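Local coordinates for envelope glycoprotein (Thogoto virus, PDB 5XEA) that probably attaches the virus to its host-cell receptor and later induces fusion of the virion with the host membrane, at residues B[149-161]-B[236-248]. Numbering follows the deposited sequence. Where two conformers were deposited one is given.
With NAG (2-acetamido-2-deoxy-beta-D-glucopyranose), chain F.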
loop_
_atom_site.group_PDB
_atom_site.type_symbol
_atom_site.label_atom_id
_atom_site.label_comp_id
_atom_site.label_asym_id
_atom_site.label_seq_id
_atom_site.Cartn_x
_atom_site.Cartn_y
_atom_site.Cartn_z
ATOM N N VAL B 149 -13.649 -1.239 -15.451
ATOM C CA VAL B 149 -12.370 -1.702 -14.931
ATOM C C VAL B 149 -11.263 -0.786 -15.448
ATOM O O VAL B 149 -11.291 -0.358 -16.610
ATOM C CB VAL B 149 -12.093 -3.168 -15.317
ATOM C CG1 VAL B 149 -13.149 -4.140 -14.666
ATOM C CG2 VAL B 149 -12.049 -3.310 -16.819
ATOM N N PHE B 150 -10.289 -0.481 -14.589
ATOM C CA PHE B 150 -9.190 0.364 -15.043
ATOM C C PHE B 150 -8.273 -0.431 -15.968
ATOM O O PHE B 150 -8.351 -1.663 -16.059
ATOM C CB PHE B 150 -8.390 0.942 -13.862
ATOM C CG PHE B 150 -7.716 -0.106 -12.983
ATOM C CD1 PHE B 150 -6.468 -0.617 -13.307
ATOM C CD2 PHE B 150 -8.327 -0.542 -11.818
ATOM C CE1 PHE B 150 -5.859 -1.562 -12.488
ATOM C CE2 PHE B 150 -7.729 -1.468 -11.000
ATOM C CZ PHE B 150 -6.498 -1.982 -11.328
ATOM N N PHE B 151 -7.392 0.286 -16.666
ATOM C CA PHE B 151 -6.517 -0.343 -17.643
ATOM C C PHE B 151 -5.212 0.439 -17.694
ATOM O O PHE B 151 -5.067 1.476 -17.049
ATOM C CB PHE B 151 -7.190 -0.409 -19.023
ATOM C CG PHE B 151 -7.510 0.954 -19.606
ATOM C CD1 PHE B 151 -6.596 1.611 -20.414
ATOM C CD2 PHE B 151 -8.710 1.580 -19.318
ATOM C CE1 PHE B 151 -6.885 2.876 -20.938
ATOM C CE2 PHE B 151 -9.010 2.827 -19.824
ATOM C CZ PHE B 151 -8.090 3.484 -20.636
ATOM N N ASN B 152 -4.247 -0.099 -18.439
ATOM C CA ASN B 152 -3.016 0.593 -18.774
ATOM C C ASN B 152 -2.966 0.833 -20.277
ATOM O O ASN B 152 -3.686 0.193 -21.050
ATOM C CB ASN B 152 -1.774 -0.211 -18.366
ATOM C CG ASN B 152 -1.535 -0.208 -16.864
ATOM O OD1 ASN B 152 -1.934 0.720 -16.147
ATOM N ND2 ASN B 152 -0.867 -1.249 -16.383
ATOM N N LEU B 153 -2.108 1.767 -20.685
ATOM C CA LEU B 153 -1.664 1.832 -22.068
ATOM C C LEU B 153 -0.274 1.224 -22.160
ATOM O O LEU B 153 0.444 1.127 -21.167
ATOM C CB LEU B 153 -1.649 3.271 -22.596
ATOM C CG LEU B 153 -2.974 4.007 -22.818
ATOM C CD1 LEU B 153 -2.684 5.385 -23.449
ATOM C CD2 LEU B 153 -3.952 3.190 -23.661
ATOM N N GLN B 154 0.106 0.815 -23.364
ATOM C CA GLN B 154 1.356 0.088 -23.518
ATOM C C GLN B 154 1.821 0.172 -24.962
ATOM O O GLN B 154 1.010 0.085 -25.891
ATOM C CB GLN B 154 1.187 -1.379 -23.090
ATOM C CG GLN B 154 2.452 -2.210 -23.195
ATOM C CD GLN B 154 2.314 -3.578 -22.532
ATOM O OE1 GLN B 154 1.827 -3.695 -21.400
ATOM N NE2 GLN B 154 2.745 -4.622 -23.235
ATOM N N TRP B 155 3.127 0.332 -25.140
ATOM C CA TRP B 155 3.734 0.304 -26.461
ATOM C C TRP B 155 3.877 -1.137 -26.916
ATOM O O TRP B 155 4.527 -1.936 -26.236
ATOM C CB TRP B 155 5.109 0.960 -26.452
ATOM C CG TRP B 155 5.129 2.446 -26.382
ATOM C CD1 TRP B 155 5.424 3.194 -25.299
ATOM C CD2 TRP B 155 4.911 3.366 -27.460
ATOM N NE1 TRP B 155 5.376 4.522 -25.610
ATOM C CE2 TRP B 155 5.066 4.658 -26.936
ATOM C CE3 TRP B 155 4.589 3.219 -28.815
ATOM C CZ2 TRP B 155 4.919 5.813 -27.719
ATOM C CZ3 TRP B 155 4.435 4.362 -29.589
ATOM C CH2 TRP B 155 4.597 5.639 -29.037
ATOM N N VAL B 156 3.301 -1.464 -28.072
ATOM C CA VAL B 156 3.477 -2.771 -28.705
ATOM C C VAL B 156 3.933 -2.537 -30.139
ATOM O O VAL B 156 3.154 -2.044 -30.965
ATOM C CB VAL B 156 2.197 -3.617 -28.677
ATOM C CG1 VAL B 156 2.456 -4.967 -29.328
ATOM C CG2 VAL B 156 1.710 -3.804 -27.254
ATOM N N LYS B 157 5.184 -2.890 -30.432
ATOM C CA LYS B 157 5.780 -2.766 -31.765
ATOM C C LYS B 157 5.464 -1.406 -32.392
ATOM O O LYS B 157 4.875 -1.299 -33.471
ATOM C CB LYS B 157 5.337 -3.924 -32.668
ATOM C CG LYS B 157 6.261 -5.133 -32.579
ATOM C CD LYS B 157 5.769 -6.325 -33.395
ATOM C CE LYS B 157 5.058 -7.350 -32.514
ATOM N NZ LYS B 157 5.449 -8.753 -32.846
ATOM N N ASN B 158 5.846 -0.357 -31.658
ATOM C CA ASN B 158 5.821 1.036 -32.098
ATOM C C ASN B 158 4.417 1.617 -32.211
ATOM O O ASN B 158 4.238 2.660 -32.853
ATOM C CB ASN B 158 6.570 1.209 -33.423
ATOM C CG ASN B 158 7.941 0.575 -33.393
ATOM O OD1 ASN B 158 8.737 0.848 -32.496
ATOM N ND2 ASN B 158 8.218 -0.297 -34.359
ATOM N N GLU B 159 3.412 0.987 -31.591
ATOM C CA GLU B 159 2.095 1.603 -31.485
ATOM C C GLU B 159 1.545 1.457 -30.070
ATOM O O GLU B 159 1.856 0.503 -29.352
ATOM C CB GLU B 159 1.100 1.022 -32.509
ATOM C CG GLU B 159 -0.250 1.773 -32.587
ATOM C CD GLU B 159 -0.117 3.303 -32.452
ATOM O OE1 GLU B 159 0.771 3.908 -33.098
ATOM O OE2 GLU B 159 -0.906 3.901 -31.682
ATOM N N VAL B 160 0.720 2.427 -29.685
ATOM C CA VAL B 160 0.106 2.470 -28.366
ATOM C C VAL B 160 -1.125 1.575 -28.378
ATOM O O VAL B 160 -2.053 1.777 -29.170
ATOM C CB VAL B 160 -0.258 3.907 -27.978
ATOM C CG1 VAL B 160 -0.926 3.932 -26.607
ATOM C CG2 VAL B 160 0.987 4.785 -28.006
ATOM N N LYS B 161 -1.131 0.579 -27.509
ATOM C CA LYS B 161 -2.251 -0.331 -27.374
ATOM C C LYS B 161 -2.887 -0.146 -26.004
ATOM O O LYS B 161 -2.259 0.354 -25.063
ATOM C CB LYS B 161 -1.781 -1.769 -27.567
ATOM C CG LYS B 161 -1.206 -2.043 -28.946
ATOM C CD LYS B 161 -2.300 -1.974 -30.002
ATOM C CE LYS B 161 -1.803 -2.473 -31.353
ATOM N NZ LYS B 161 -2.888 -2.439 -32.373
ATOM N N HIS B 236 13.319 5.729 -23.922
ATOM C CA HIS B 236 12.716 6.847 -24.639
ATOM C C HIS B 236 11.253 6.577 -24.957
ATOM O O HIS B 236 10.459 7.517 -25.070
ATOM C CB HIS B 236 13.495 7.138 -25.922
ATOM C CG HIS B 236 13.162 6.223 -27.062
ATOM N ND1 HIS B 236 13.758 4.993 -27.228
ATOM C CD2 HIS B 236 12.307 6.371 -28.103
ATOM C CE1 HIS B 236 13.278 4.417 -28.318
ATOM N NE2 HIS B 236 12.399 5.235 -28.868
ATOM N N GLN B 237 10.880 5.309 -25.092
ATOM C CA GLN B 237 9.525 4.905 -25.430
ATOM C C GLN B 237 8.953 4.194 -24.207
ATOM O O GLN B 237 9.382 3.087 -23.865
ATOM C CB GLN B 237 9.555 4.000 -26.657
ATOM C CG GLN B 237 8.242 3.771 -27.326
ATOM C CD GLN B 237 8.428 3.257 -28.732
ATOM O OE1 GLN B 237 8.866 3.994 -29.614
ATOM N NE2 GLN B 237 8.125 1.980 -28.944
ATOM N N PHE B 238 7.972 4.818 -23.565
ATOM C CA PHE B 238 7.726 4.576 -22.153
ATOM C C PHE B 238 6.247 4.776 -21.847
ATOM O O PHE B 238 5.609 5.668 -22.408
ATOM C CB PHE B 238 8.613 5.532 -21.330
ATOM C CG PHE B 238 8.454 5.398 -19.854
ATOM C CD1 PHE B 238 9.076 4.363 -19.167
ATOM C CD2 PHE B 238 7.697 6.312 -19.147
ATOM C CE1 PHE B 238 8.926 4.224 -17.792
ATOM C CE2 PHE B 238 7.542 6.186 -17.775
ATOM C CZ PHE B 238 8.157 5.134 -17.094
ATOM N N CYS B 239 5.698 3.945 -20.964
ATOM C CA CYS B 239 4.314 4.118 -20.549
ATOM C C CYS B 239 4.224 4.126 -19.031
ATOM O O CYS B 239 5.032 3.501 -18.337
ATOM C CB CYS B 239 3.388 3.026 -21.134
ATOM S SG CYS B 239 3.387 2.925 -22.955
ATOM N N HIS B 240 3.246 4.873 -18.524
ATOM C CA HIS B 240 2.917 4.855 -17.106
ATOM C C HIS B 240 1.403 4.904 -16.978
ATOM O O HIS B 240 0.782 5.908 -17.337
ATOM C CB HIS B 240 3.572 6.007 -16.342
ATOM C CG HIS B 240 3.253 5.992 -14.886
ATOM N ND1 HIS B 240 2.286 6.800 -14.329
ATOM C CD2 HIS B 240 3.734 5.227 -13.879
ATOM C CE1 HIS B 240 2.200 6.552 -13.034
ATOM N NE2 HIS B 240 3.063 5.596 -12.737
ATOM N N GLN B 241 0.816 3.814 -16.466
ATOM C CA GLN B 241 -0.629 3.696 -16.300
ATOM C C GLN B 241 -1.370 4.087 -17.572
ATOM O O GLN B 241 -1.166 3.462 -18.617
ATOM C CB GLN B 241 -1.079 4.515 -15.084
ATOM C CG GLN B 241 -0.389 3.979 -13.808
ATOM C CD GLN B 241 -1.003 4.427 -12.497
ATOM O OE1 GLN B 241 -1.811 5.352 -12.452
ATOM N NE2 GLN B 241 -0.621 3.748 -11.409
ATOM N N TYR B 242 -2.213 5.117 -17.502
ATOM C CA TYR B 242 -3.065 5.539 -18.616
ATOM C C TYR B 242 -2.345 6.346 -19.695
ATOM O O TYR B 242 -3.024 6.850 -20.593
ATOM C CB TYR B 242 -4.237 6.386 -18.106
ATOM C CG TYR B 242 -5.073 5.716 -17.060
ATOM C CD1 TYR B 242 -5.909 4.643 -17.384
ATOM C CD2 TYR B 242 -5.043 6.158 -15.745
ATOM C CE1 TYR B 242 -6.695 4.016 -16.408
ATOM C CE2 TYR B 242 -5.815 5.550 -14.770
ATOM C CZ TYR B 242 -6.636 4.482 -15.102
ATOM O OH TYR B 242 -7.390 3.904 -14.110
ATOM N N ALA B 243 -1.025 6.520 -19.639
ATOM C CA ALA B 243 -0.325 7.389 -20.580
ATOM C C ALA B 243 0.891 6.680 -21.156
ATOM O O ALA B 243 1.605 5.967 -20.438
ATOM C CB ALA B 243 0.123 8.693 -19.911
ATOM N N CYS B 244 1.118 6.861 -22.454
ATOM C CA CYS B 244 2.368 6.458 -23.077
ATOM C C CYS B 244 3.099 7.689 -23.593
ATOM O O CYS B 244 2.479 8.675 -24.000
ATOM C CB CYS B 244 2.158 5.475 -24.218
ATOM S SG CYS B 244 1.682 3.817 -23.642
ATOM N N TYR B 245 4.423 7.616 -23.570
ATOM C CA TYR B 245 5.280 8.719 -23.967
ATOM C C TYR B 245 6.285 8.235 -24.997
ATOM O O TYR B 245 6.724 7.079 -24.975
ATOM C CB TYR B 245 6.025 9.328 -22.769
ATOM C CG TYR B 245 5.113 9.888 -21.709
ATOM C CD1 TYR B 245 4.746 11.223 -21.715
ATOM C CD2 TYR B 245 4.607 9.072 -20.702
ATOM C CE1 TYR B 245 3.902 11.734 -20.745
ATOM C CE2 TYR B 245 3.767 9.579 -19.727
ATOM C CZ TYR B 245 3.421 10.905 -19.756
ATOM O OH TYR B 245 2.586 11.408 -18.795
ATOM N N ASN B 246 6.627 9.134 -25.919
ATOM C CA ASN B 246 7.736 8.937 -26.847
ATOM C C ASN B 246 8.602 10.190 -26.735
ATOM O O ASN B 246 8.244 11.250 -27.261
ATOM C CB ASN B 246 7.252 8.702 -28.272
ATOM C CG ASN B 246 8.382 8.370 -29.218
ATOM O OD1 ASN B 246 9.347 7.709 -28.844
ATOM N ND2 ASN B 246 8.269 8.832 -30.454
ATOM N N PHE B 247 9.709 10.070 -26.004
ATOM C CA PHE B 247 10.641 11.165 -25.787
ATOM C C PHE B 247 11.633 11.213 -26.941
ATOM O O PHE B 247 12.156 10.172 -27.359
ATOM C CB PHE B 247 11.404 10.984 -24.471
ATOM C CG PHE B 247 10.571 11.193 -23.242
ATOM C CD1 PHE B 247 10.559 12.418 -22.596
ATOM C CD2 PHE B 247 9.813 10.159 -22.718
ATOM C CE1 PHE B 247 9.801 12.612 -21.461
ATOM C CE2 PHE B 247 9.055 10.349 -21.582
ATOM C CZ PHE B 247 9.045 11.583 -20.954
ATOM N N SER B 248 11.895 12.416 -27.445
ATOM C CA SER B 248 12.981 12.593 -28.402
ATOM C C SER B 248 14.279 12.105 -27.781
ATOM O O SER B 248 14.652 12.537 -26.684
ATOM C CB SER B 248 13.101 14.060 -28.811
ATOM O OG SER B 248 13.992 14.205 -29.901
HETATM C C1 NAG F . 9.283 8.592 -31.444
HETATM C C2 NAG F . 8.732 7.816 -32.640
HETATM C C3 NAG F . 9.795 7.682 -33.724
HETATM C C4 NAG F . 10.359 9.050 -34.095
HETATM C C5 NAG F . 10.842 9.773 -32.839
HETATM C C6 NAG F . 11.280 11.193 -33.111
HETATM C C7 NAG F . 7.054 6.027 -32.594
HETATM C C8 NAG F . 6.733 4.644 -32.116
HETATM N N2 NAG F . 8.253 6.501 -32.244
HETATM O O3 NAG F . 9.195 7.044 -34.845
HETATM O O4 NAG F . 11.468 8.926 -34.977
HETATM O O5 NAG F . 9.780 9.851 -31.880
HETATM O O6 NAG F . 10.163 12.041 -33.338
HETATM O O7 NAG F . 6.263 6.686 -33.261
#
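Trp155 stands its indole edge-on to the hairpin of strands 237-240 and 243-247, NE1 toward the strands, and buries more surface than any other residue here. CB comes nearest the amide nitrogen of Gln237. With CG beside the backbone N (chi1 -75°), the pyrrole side of the ring comes up against the disulfide: CD1 meets Cys239 SG obliquely, while Cys244 SG lies over one face, 4.4 Å from the centroid of the Trp155 five-membered ring. Gln237 CG covers the opposite face. Farther out, Trp155 NE1 donates to Tyr245 O at 3.0 Å, bent at 136° and entering above the carbonyl plane; Phe238 N reaches Tyr245 O from the other face, so one carbonyl serves both. The benzene side ends beside Asn246 CB (3.8 Å from CZ2) and the acetyl methyl of the N-linked sugar, whose C8 lies 3.4 Å from Trp155 CZ3.

At the turn end of the hairpin, Leu153 N gives Gln241 O a nearly straight bond of 2.8 Å. Beyond it, the edge of Tyr242 points at the face of Phe151, planes 79° apart, and Arg414 makes a cation-pi contact with Tyr242.

Just one backbone-to-backbone hydrogen bond crosses, so the strand pairs of two antiparallel sheets are joined mainly by side chains: the indole packs apolarly on disulfide and sugar methyl, and its N-H, bonded mainly to Tyr245 O, would help fix the ring's rotation.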